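Local coordinates for protein DOA1 (Saccharomyces cerevisiae, PDB 3ODT) that probably binds ubiquitin through its WD40 beta-propeller domain, a type of domain linked to regulating the turnover of F-box proteins, at residues Tyr136-His141 with Asn156-Ala161; Val145-Val150 with Arg188-Val193; Glu222-Phe227 with Thr247-Ser252. All blocks are in the same frame, centred on the assembly; numbering follows the deposited sequence.

Interaction 1: residues Tyr136-His141 with Asn156-Ala161; sequences YNLQAH and NKFLTA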
loop_
_atom_site.group_PDB
_atom_site.type_symbol
_atom_site.label_atom_id
_atom_site.label_comp_id
_atom_site.label_asym_id
_atom_site.label_seq_id
_atom_site.Cartn_x
_atom_site.Cartn_y
_atom_site.Cartn_z
ATOM N N TYR A 136 9.474 -8.851 15.909
ATOM C CA TYR A 136 8.705 -8.025 16.840
ATOM C C TYR A 136 7.211 -8.126 16.581
ATOM O O TYR A 136 6.739 -7.973 15.442
ATOM C CB TYR A 136 9.117 -6.550 16.761
ATOM C CG TYR A 136 10.601 -6.291 16.879
ATOM C CD1 TYR A 136 11.280 -6.544 18.048
ATOM C CD2 TYR A 136 11.297 -5.725 15.839
ATOM C CE1 TYR A 136 12.621 -6.292 18.163
ATOM C CE2 TYR A 136 12.647 -5.457 15.944
ATOM C CZ TYR A 136 13.297 -5.746 17.104
ATOM O OH TYR A 136 14.634 -5.502 17.217
ATOM N N ASN A 137 6.469 -8.319 17.671
ATOM C CA ASN A 137 5.025 -8.195 17.691
ATOM C C ASN A 137 4.671 -6.810 18.261
ATOM O O ASN A 137 4.955 -6.523 19.432
ATOM C CB ASN A 137 4.425 -9.286 18.570
ATOM C CG ASN A 137 2.927 -9.239 18.591
ATOM O OD1 ASN A 137 2.302 -8.893 17.599
ATOM N ND2 ASN A 137 2.342 -9.551 19.736
ATOM N N LEU A 138 4.079 -5.961 17.442
ATOM C CA LEU A 138 3.730 -4.603 17.837
ATOM C C LEU A 138 2.276 -4.583 18.290
ATOM O O LEU A 138 1.357 -4.407 17.495
ATOM C CB LEU A 138 3.930 -3.645 16.664
ATOM C CG LEU A 138 5.279 -3.705 15.923
ATOM C CD1 LEU A 138 5.443 -2.556 14.943
ATOM C CD2 LEU A 138 6.462 -3.721 16.872
ATOM N N GLN A 139 2.111 -4.783 19.587
ATOM C CA GLN A 139 0.833 -4.953 20.244
ATOM C C GLN A 139 0.620 -3.774 21.209
ATOM O O GLN A 139 1.349 -3.626 22.196
ATOM C CB GLN A 139 0.832 -6.308 20.990
ATOM C CG GLN A 139 -0.550 -6.794 21.476
ATOM C CD GLN A 139 -0.562 -8.293 21.841
ATOM O OE1 GLN A 139 -0.360 -9.160 20.978
ATOM N NE2 GLN A 139 -0.811 -8.599 23.116
ATOM N N ALA A 140 -0.372 -2.945 20.892
ATOM C CA ALA A 140 -0.680 -1.760 21.680
ATOM C C ALA A 140 -1.990 -1.107 21.233
ATOM O O ALA A 140 -2.778 -0.658 22.064
ATOM C CB ALA A 140 0.464 -0.760 21.605
ATOM N N HIS A 141 -2.219 -1.056 19.922
ATOM C CA HIS A 141 -3.429 -0.436 19.394
ATOM C C HIS A 141 -4.683 -1.149 19.896
ATOM O O HIS A 141 -4.668 -2.360 20.133
ATOM C CB HIS A 141 -3.455 -0.453 17.865
ATOM C CG HIS A 141 -2.574 0.573 17.236
ATOM N ND1 HIS A 141 -2.853 1.924 17.290
ATOM C CD2 HIS A 141 -1.443 0.448 16.500
ATOM C CE1 HIS A 141 -1.910 2.584 16.639
ATOM N NE2 HIS A 141 -1.051 1.711 16.148
ATOM N N ASN A 156 15.452 0.035 14.211
ATOM C CA ASN A 156 14.249 -0.738 14.490
ATOM C C ASN A 156 13.097 0.155 14.857
ATOM O O ASN A 156 12.418 -0.079 15.859
ATOM C CB ASN A 156 14.512 -1.756 15.599
ATOM C CG ASN A 156 15.535 -2.766 15.194
ATOM O OD1 ASN A 156 15.467 -3.316 14.108
ATOM N ND2 ASN A 156 16.506 -3.009 16.058
ATOM N N LYS A 157 12.850 1.178 14.045
ATOM C CA LYS A 157 11.708 2.061 14.280
ATOM C C LYS A 157 10.647 1.838 13.228
ATOM O O LYS A 157 10.955 1.740 12.042
ATOM C CB LYS A 157 12.157 3.530 14.281
ATOM C CG LYS A 157 12.883 3.914 15.547
ATOM C CD LYS A 157 13.300 5.397 15.549
ATOM C CE LYS A 157 13.794 5.813 16.923
ATOM N NZ LYS A 157 14.273 7.219 16.932
ATOM N N PHE A 158 9.412 1.744 13.685
ATOM C CA PHE A 158 8.277 1.368 12.865
ATOM C C PHE A 158 7.146 2.332 13.150
ATOM O O PHE A 158 7.069 2.934 14.243
ATOM C CB PHE A 158 7.840 -0.065 13.177
ATOM C CG PHE A 158 9.006 -1.024 13.237
ATOM C CD1 PHE A 158 9.694 -1.330 12.096
ATOM C CD2 PHE A 158 9.451 -1.544 14.443
ATOM C CE1 PHE A 158 10.785 -2.167 12.133
ATOM C CE2 PHE A 158 10.548 -2.359 14.489
ATOM C CZ PHE A 158 11.212 -2.685 13.326
ATOM N N LEU A 159 6.244 2.456 12.196
ATOM C CA LEU A 159 5.095 3.358 12.313
ATOM C C LEU A 159 3.820 2.598 11.936
ATOM O O LEU A 159 3.793 1.887 10.942
ATOM C CB LEU A 159 5.274 4.543 11.373
ATOM C CG LEU A 159 4.438 5.785 11.663
ATOM C CD1 LEU A 159 4.855 6.487 12.956
ATOM C CD2 LEU A 159 4.549 6.746 10.476
ATOM N N THR A 160 2.785 2.726 12.756
ATOM C CA THR A 160 1.532 2.034 12.532
ATOM C C THR A 160 0.366 3.021 12.567
ATOM O O THR A 160 0.407 4.044 13.281
ATOM C CB THR A 160 1.319 0.948 13.624
ATOM O OG1 THR A 160 1.389 1.552 14.923
ATOM C CG2 THR A 160 2.399 -0.158 13.513
ATOM N N ALA A 161 -0.684 2.670 11.841
ATOM C CA ALA A 161 -1.901 3.450 11.714
ATOM C C ALA A 161 -3.079 2.566 12.050
ATOM O O ALA A 161 -3.172 1.423 11.565
ATOM C CB ALA A 161 -2.057 3.916 10.286
#

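Interaction 2: residues Val145-Val150 with Arg188-Val193; sequences VWDAKV and RHLAVV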
loop_
_atom_site.group_PDB
_atom_site.type_symbol
_atom_site.label_atom_id
_atom_site.label_comp_id
_atom_site.label_asym_id
_atom_site.label_seq_id
_atom_site.Cartn_x
_atom_site.Cartn_y
_atom_site.Cartn_z
ATOM N N VAL A 145 -5.206 -2.480 12.840
ATOM C CA VAL A 145 -4.048 -1.775 12.332
ATOM C C VAL A 145 -4.110 -1.832 10.806
ATOM O O VAL A 145 -3.894 -2.874 10.178
ATOM C CB VAL A 145 -2.758 -2.394 12.874
ATOM C CG1 VAL A 145 -1.540 -1.764 12.192
ATOM C CG2 VAL A 145 -2.681 -2.226 14.391
ATOM N N TRP A 146 -4.483 -0.699 10.223
ATOM C CA TRP A 146 -4.695 -0.617 8.787
ATOM C C TRP A 146 -3.403 -0.508 8.004
ATOM O O TRP A 146 -3.361 -0.900 6.820
ATOM C CB TRP A 146 -5.572 0.582 8.467
ATOM C CG TRP A 146 -7.029 0.240 8.615
ATOM C CD1 TRP A 146 -7.884 0.667 9.592
ATOM C CD2 TRP A 146 -7.790 -0.593 7.745
ATOM N NE1 TRP A 146 -9.140 0.153 9.371
ATOM C CE2 TRP A 146 -9.110 -0.612 8.236
ATOM C CE3 TRP A 146 -7.491 -1.284 6.560
ATOM C CZ2 TRP A 146 -10.124 -1.323 7.613
ATOM C CZ3 TRP A 146 -8.507 -1.999 5.941
ATOM C CH2 TRP A 146 -9.816 -1.990 6.465
ATOM N N ASP A 147 -2.343 0.029 8.618
ATOM C CA ASP A 147 -1.063 0.122 7.936
ATOM C C ASP A 147 0.093 0.099 8.914
ATOM O O ASP A 147 -0.054 0.437 10.073
ATOM C CB ASP A 147 -0.999 1.372 7.056
ATOM C CG ASP A 147 0.109 1.277 6.004
ATOM O OD1 ASP A 147 0.492 0.155 5.628
ATOM O OD2 ASP A 147 0.633 2.334 5.579
ATOM N N ALA A 148 1.251 -0.287 8.398
ATOM C CA ALA A 148 2.488 -0.379 9.154
ATOM C C ALA A 148 3.637 -0.184 8.172
ATOM O O ALA A 148 3.645 -0.742 7.048
ATOM C CB ALA A 148 2.616 -1.750 9.880
ATOM N N LYS A 149 4.599 0.619 8.589
ATOM C CA LYS A 149 5.749 0.975 7.760
ATOM C C LYS A 149 7.023 0.983 8.576
ATOM O O LYS A 149 7.013 1.292 9.781
ATOM C CB LYS A 149 5.553 2.354 7.153
ATOM C CG LYS A 149 4.433 2.461 6.143
ATOM C CD LYS A 149 4.692 1.638 4.896
ATOM C CE LYS A 149 3.944 2.189 3.677
ATOM N NZ LYS A 149 2.520 1.809 3.624
ATOM N N VAL A 150 8.114 0.661 7.912
ATOM C CA VAL A 150 9.417 0.786 8.507
ATOM C C VAL A 150 9.853 2.264 8.426
ATOM O O VAL A 150 9.842 2.872 7.356
ATOM C CB VAL A 150 10.442 -0.089 7.754
ATOM C CG1 VAL A 150 11.859 0.180 8.289
ATOM C CG2 VAL A 150 10.084 -1.562 7.891
ATOM N N ARG A 188 -5.879 5.124 7.903
ATOM C CA ARG A 188 -5.875 4.049 6.936
ATOM C C ARG A 188 -4.509 3.753 6.321
ATOM O O ARG A 188 -4.231 2.620 5.906
ATOM C CB ARG A 188 -6.837 4.380 5.806
ATOM C CG ARG A 188 -8.312 4.389 6.192
ATOM C CD ARG A 188 -8.784 3.041 6.598
ATOM N NE ARG A 188 -8.870 2.028 5.526
ATOM C CZ ARG A 188 -9.997 1.515 5.042
ATOM N NH1 ARG A 188 -11.198 1.968 5.457
ATOM N NH2 ARG A 188 -9.930 0.552 4.124
ATOM N N HIS A 189 -3.656 4.764 6.213
ATOM C CA HIS A 189 -2.394 4.528 5.522
ATOM C C HIS A 189 -1.328 5.537 5.872
ATOM O O HIS A 189 -1.614 6.646 6.328
ATOM C CB HIS A 189 -2.607 4.471 3.987
ATOM C CG HIS A 189 -1.815 3.375 3.338
ATOM N ND1 HIS A 189 -2.115 2.041 3.505
ATOM C CD2 HIS A 189 -0.718 3.412 2.539
ATOM C CE1 HIS A 189 -1.240 1.311 2.841
ATOM N NE2 HIS A 189 -0.370 2.118 2.252
ATOM N N LEU A 190 -0.090 5.138 5.616
ATOM C CA LEU A 190 1.089 5.896 5.957
ATOM C C LEU A 190 2.099 5.889 4.819
ATOM O O LEU A 190 2.243 4.889 4.119
ATOM C CB LEU A 190 1.748 5.304 7.192
ATOM C CG LEU A 190 0.957 5.177 8.493
ATOM C CD1 LEU A 190 1.692 4.287 9.475
ATOM C CD2 LEU A 190 0.733 6.558 9.070
ATOM N N ALA A 191 2.849 6.970 4.676
ATOM C CA ALA A 191 4.068 6.966 3.866
ATOM C C ALA A 191 5.144 7.735 4.626
ATOM O O ALA A 191 4.882 8.845 5.132
ATOM C CB ALA A 191 3.853 7.606 2.503
ATOM N N VAL A 192 6.280 7.085 4.847
ATOM C CA VAL A 192 7.404 7.722 5.511
ATOM C C VAL A 192 8.209 8.578 4.515
ATOM O O VAL A 192 8.694 8.095 3.502
ATOM C CB VAL A 192 8.295 6.671 6.199
ATOM C CG1 VAL A 192 9.520 7.332 6.861
ATOM C CG2 VAL A 192 7.451 5.843 7.175
ATOM N N VAL A 193 8.301 9.867 4.788
ATOM C CA VAL A 193 9.080 10.760 3.942
ATOM C C VAL A 193 10.584 10.616 4.258
ATOM O O VAL A 193 11.421 10.377 3.376
ATOM C CB VAL A 193 8.618 12.197 4.137
ATOM C CG1 VAL A 193 9.478 13.178 3.325
ATOM C CG2 VAL A 193 7.153 12.350 3.767
#

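Interaction 3: residues Glu222-Phe227 with Thr247-Ser252; sequences EGHESF and TVRIWS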
loop_
_atom_site.group_PDB
_atom_site.type_symbol
_atom_site.label_atom_id
_atom_site.label_comp_id
_atom_site.label_asym_id
_atom_site.label_seq_id
_atom_site.Cartn_x
_atom_site.Cartn_y
_atom_site.Cartn_z
ATOM N N GLU A 222 -6.484 18.625 1.401
ATOM C CA GLU A 222 -7.936 18.501 1.430
ATOM C C GLU A 222 -8.531 18.392 0.035
ATOM O O GLU A 222 -8.162 19.132 -0.876
ATOM C CB GLU A 222 -8.525 19.741 2.121
ATOM C CG GLU A 222 -10.037 19.742 2.265
ATOM C CD GLU A 222 -10.512 20.684 3.368
ATOM O OE1 GLU A 222 -9.752 21.617 3.725
ATOM O OE2 GLU A 222 -11.636 20.483 3.888
ATOM N N GLY A 223 -9.476 17.473 -0.132
ATOM C CA GLY A 223 -10.214 17.392 -1.386
ATOM C C GLY A 223 -10.946 16.071 -1.586
ATOM O O GLY A 223 -12.014 16.058 -2.176
ATOM N N HIS A 224 -10.403 14.960 -1.108
ATOM C CA HIS A 224 -11.150 13.712 -1.215
ATOM C C HIS A 224 -12.508 13.858 -0.548
ATOM O O HIS A 224 -12.629 14.466 0.516
ATOM C CB HIS A 224 -10.404 12.550 -0.584
ATOM C CG HIS A 224 -9.382 11.933 -1.463
ATOM N ND1 HIS A 224 -9.723 11.167 -2.552
ATOM C CD2 HIS A 224 -8.031 11.940 -1.405
ATOM C CE1 HIS A 224 -8.616 10.737 -3.139
ATOM N NE2 HIS A 224 -7.577 11.173 -2.446
ATOM N N GLU A 225 -13.523 13.270 -1.177
ATOM C CA GLU A 225 -14.893 13.444 -0.717
ATOM C C GLU A 225 -15.381 12.287 0.127
ATOM O O GLU A 225 -16.524 12.318 0.629
ATOM C CB GLU A 225 -15.848 13.635 -1.896
ATOM C CG GLU A 225 -15.404 14.741 -2.839
ATOM C CD GLU A 225 -15.922 14.545 -4.247
ATOM O OE1 GLU A 225 -15.432 13.626 -4.955
ATOM O OE2 GLU A 225 -16.824 15.312 -4.638
ATOM N N SER A 226 -14.532 11.280 0.296
ATOM C CA SER A 226 -14.852 10.133 1.133
ATOM C C SER A 226 -13.594 9.658 1.843
ATOM O O SER A 226 -12.660 10.431 2.056
ATOM C CB SER A 226 -15.444 9.002 0.291
ATOM O OG SER A 226 -16.192 8.106 1.095
ATOM N N PHE A 227 -13.570 8.381 2.206
ATOM C CA PHE A 227 -12.411 7.802 2.848
ATOM C C PHE A 227 -11.194 7.820 1.921
ATOM O O PHE A 227 -11.314 7.583 0.699
ATOM C CB PHE A 227 -12.659 6.345 3.227
ATOM C CG PHE A 227 -13.923 6.113 3.940
ATOM C CD1 PHE A 227 -14.432 7.049 4.810
ATOM C CD2 PHE A 227 -14.644 4.975 3.694
ATOM C CE1 PHE A 227 -15.612 6.834 5.464
ATOM C CE2 PHE A 227 -15.844 4.760 4.346
ATOM C CZ PHE A 227 -16.320 5.694 5.225
ATOM N N THR A 247 -11.592 8.475 -6.918
ATOM C CA THR A 247 -10.503 9.254 -7.470
ATOM C C THR A 247 -9.113 8.738 -7.065
ATOM O O THR A 247 -8.896 8.169 -5.982
ATOM C CB THR A 247 -10.576 10.766 -7.135
ATOM O OG1 THR A 247 -10.269 11.005 -5.758
ATOM C CG2 THR A 247 -11.937 11.370 -7.542
ATOM N N VAL A 248 -8.180 8.999 -7.976
ATOM C CA VAL A 248 -6.739 8.996 -7.732
ATOM C C VAL A 248 -6.324 10.452 -7.819
ATOM O O VAL A 248 -6.704 11.146 -8.769
ATOM C CB VAL A 248 -5.976 8.169 -8.792
ATOM C CG1 VAL A 248 -4.478 8.277 -8.555
ATOM C CG2 VAL A 248 -6.426 6.708 -8.726
ATOM N N ARG A 249 -5.560 10.927 -6.851
ATOM C CA ARG A 249 -5.193 12.330 -6.825
ATOM C C ARG A 249 -3.699 12.476 -6.705
ATOM O O ARG A 249 -3.044 11.678 -6.030
ATOM C CB ARG A 249 -5.913 13.076 -5.715
ATOM C CG ARG A 249 -7.404 13.036 -5.905
ATOM C CD ARG A 249 -8.140 13.811 -4.842
ATOM N NE ARG A 249 -9.593 13.645 -4.964
ATOM C CZ ARG A 249 -10.486 14.616 -4.932
ATOM N NH1 ARG A 249 -10.122 15.886 -4.870
ATOM N NH2 ARG A 249 -11.771 14.288 -5.009
ATOM N N ILE A 250 -3.163 13.517 -7.327
ATOM C CA ILE A 250 -1.738 13.781 -7.267
ATOM C C ILE A 250 -1.562 15.153 -6.651
ATOM O O ILE A 250 -2.215 16.096 -7.092
ATOM C CB ILE A 250 -1.090 13.728 -8.673
ATOM C CG1 ILE A 250 -1.214 12.312 -9.255
ATOM C CG2 ILE A 250 0.391 14.088 -8.612
ATOM C CD1 ILE A 250 -2.218 12.192 -10.337
ATOM N N TRP A 251 -0.702 15.261 -5.636
ATOM C CA TRP A 251 -0.525 16.507 -4.873
ATOM C C TRP A 251 0.952 16.935 -4.798
ATOM O O TRP A 251 1.877 16.111 -4.756
ATOM C CB TRP A 251 -0.973 16.322 -3.423
ATOM C CG TRP A 251 -2.256 15.605 -3.186
ATOM C CD1 TRP A 251 -2.454 14.267 -3.257
ATOM C CD2 TRP A 251 -3.509 16.177 -2.781
ATOM N NE1 TRP A 251 -3.757 13.958 -2.917
ATOM C CE2 TRP A 251 -4.427 15.118 -2.632
ATOM C CE3 TRP A 251 -3.947 17.484 -2.545
ATOM C CZ2 TRP A 251 -5.759 15.319 -2.246
ATOM C CZ3 TRP A 251 -5.281 17.687 -2.171
ATOM C CH2 TRP A 251 -6.163 16.605 -2.015
ATOM N N SER A 252 1.173 18.240 -4.733
ATOM C CA SER A 252 2.459 18.745 -4.329
ATOM C C SER A 252 2.624 18.548 -2.824
ATOM O O SER A 252 1.877 19.104 -2.033
ATOM C CB SER A 252 2.572 20.228 -4.633
ATOM O OG SER A 252 3.683 20.764 -3.953
#

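Interaction 1: residues Tyr136-His141 with Asn156-Ala161
His141 and Thr160 meet through their polar atoms: NE2 of His141 lies 2.7 Å from OG1 of Thr160 in a hydrogen bond that either partner could donate, with the hydroxyl oxygen at the edge of the imidazole and in its plane. The two side chains slide past each other in opposite directions. Thr160 holds OG1 between its backbone N and carbonyl carbon (chi1 56°), which turns the hydroxyl to the histidine and sets CG2 anti to the carbonyl carbon. That methyl touches Leu138, CD1 to CG2 4.1 Å. The same CD1 reaches CB of Phe158 at 3.9 Å, the leucine crossing the phenylalanine at about a right angle, so one branch of Leu138 touches both residues. Further out, Tyr136 also crosses Phe158 at about a right angle. Their ring planes stand 50° apart with centroids separated by 5.9 Å, and the closest atoms are Tyr136 CD2 and Phe158 CE2 at 3.7 Å. Asn156 closes this end of the contact, its amide plane tilted 66° from the tyrosine ring and its ND2 3.3 Å from Tyr136 OH, where the angle is too poor for a hydrogen bond. Strands 133-139 and 157-162 belong to adjacent four-stranded sheets and exchange no backbone bonds here; side chains alone join them. His141 ND1, the other ring nitrogen, bonds Asp164 OD2, and the same Thr160 OG1 bonds Trp170 NE1. This Asp-His-Ser/Thr-Trp network is the structural tetrad of WD40 repeats, tying the loop after the outer strand of one blade to the next blade.

Interaction 2: residues Val145-Val150 with Arg188-Val193
The inner strands of two successive propeller blades run side by side here, Val145-Val150 against Arg188-Val193, and their side chains line part of the channel wall. Trp146 and Arg188 lie alongside each other, pointing the same way. The guanidinium rests flat on the indole, planes 18° apart, with Arg188 CZ 3.7 Å from the centroid of the Trp146 six-membered ring in a cation-pi contact. Arg188 CD sits over the five-membered ring, 3.8 Å from its centroid, a CH-pi contact; bends at chi2 and chi3 fold the arginine back over the tryptophan.

A polar cluster follows along the strands. Asp147 has CG anti to its backbone N, and its carboxylate stacks on the His189 imidazole with planes 7° apart, OD2 lying over the ring centre. That oxygen accepts twice: Leu190 N donates to its anti lone pair at 2.9 Å from Asp147 OD2, and Lys149 NZ forms a salt bridge on the syn side, 2.8 Å from Asp147 OD2. Lys149 NZ also makes a weak bond to Leu190 O at 3.1 Å. The ammonium probably favours a charged carboxylate. Beyond the charges, Val192 CG2 packs 4.0 Å from Lys149 CB.

Strand directions differ by only 10° and the axes come within 5.2 Å, yet no backbone hydrogen bonds join the two strands; each is the edge strand of its own sheet. Strand 157-162 pairs with 145-150, and strand 197-202 with 187-194. The inner strands 107-113 and 228-233 flank the pair, the first touching Trp146, Asp147 and Lys149, the second Arg188 and His189.

Interaction 3: residues Glu222-Phe227 with Thr247-Ser252
His224 and Arg249 make the CH-pi contact: Arg249, extended from CG to NE, slides past the histidine in the opposite direction, and its CD lies over the centre of the imidazole, 3.6 Å from the His224 ring centroid. The His224 ring and the guanidinium are 52° apart, so the two flat groups do not stack. Trp251 meets the loop with its rim: Glu222 O lies in the indole plane, 3.4 Å from Trp251 CH2.

The guanidinium covers the backbone of the loop. Gly223 C and His224 N lie over its faces, and Gly223 O is 3.3 Å from Arg249 NH1 at an angle too poor for a hydrogen bond. Glycine suits this place, for at its backbone angles a CB would jam against the preceding carbonyl oxygen.

Among polar contacts, Arg249 NE donates a nearly straight hydrogen bond to Thr247 OG1, 2.8 Å and 163°, close to the guanidinium plane. Thr247 OG1 in turn lies 3.1 Å from His224 CE1. Across the contact Glu225 OE1 reaches the guanidinium at its edge, a long salt bridge of 3.7 Å to Arg249 NH2. The stronger charge partner is Asp245, which binds Arg249 NH2, Thr247 OG1, Glu225 N and, weakly, His224 ND1. Ser241 OG bonds both His224 NE2 and Trp251 NE1, completing the Asp-His-Ser/Thr-Trp tetrad of a WD40 repeat, with Gly223-His224 as its GH pair.

Asp245, with Glu225 at longer range, probably offsets the charge of the buried Arg249. Bonds at NE and NH2 limit rotation of the guanidinium, while CD stays over the His224 ring.

In the fold
Interactions 1 and 2 meet in one propeller blade, where strands 145-150 and 157-162 are neighbours: Leu159 N lies 2.8 Å from Lys149 O and Ala161 N 2.9 Å from Asp147 O, both probable hydrogen bonds. Leu190 CD1 packs 3.5 Å from Leu159 O. Interaction 1 is outside, about 17 Å from the centre of the chain, and interaction 2 inside, about 8 Å from it. Interaction 3 lies separately, its centre about 27 Å from that of interaction 1 and 17 Å from that of interaction 2, with nearest atoms about 13 and 5 Å apart. Like interaction 1, it couples the end of one blade's outer strand to the following blade, with the same Asp-His-Ser/Thr-Trp tetrad.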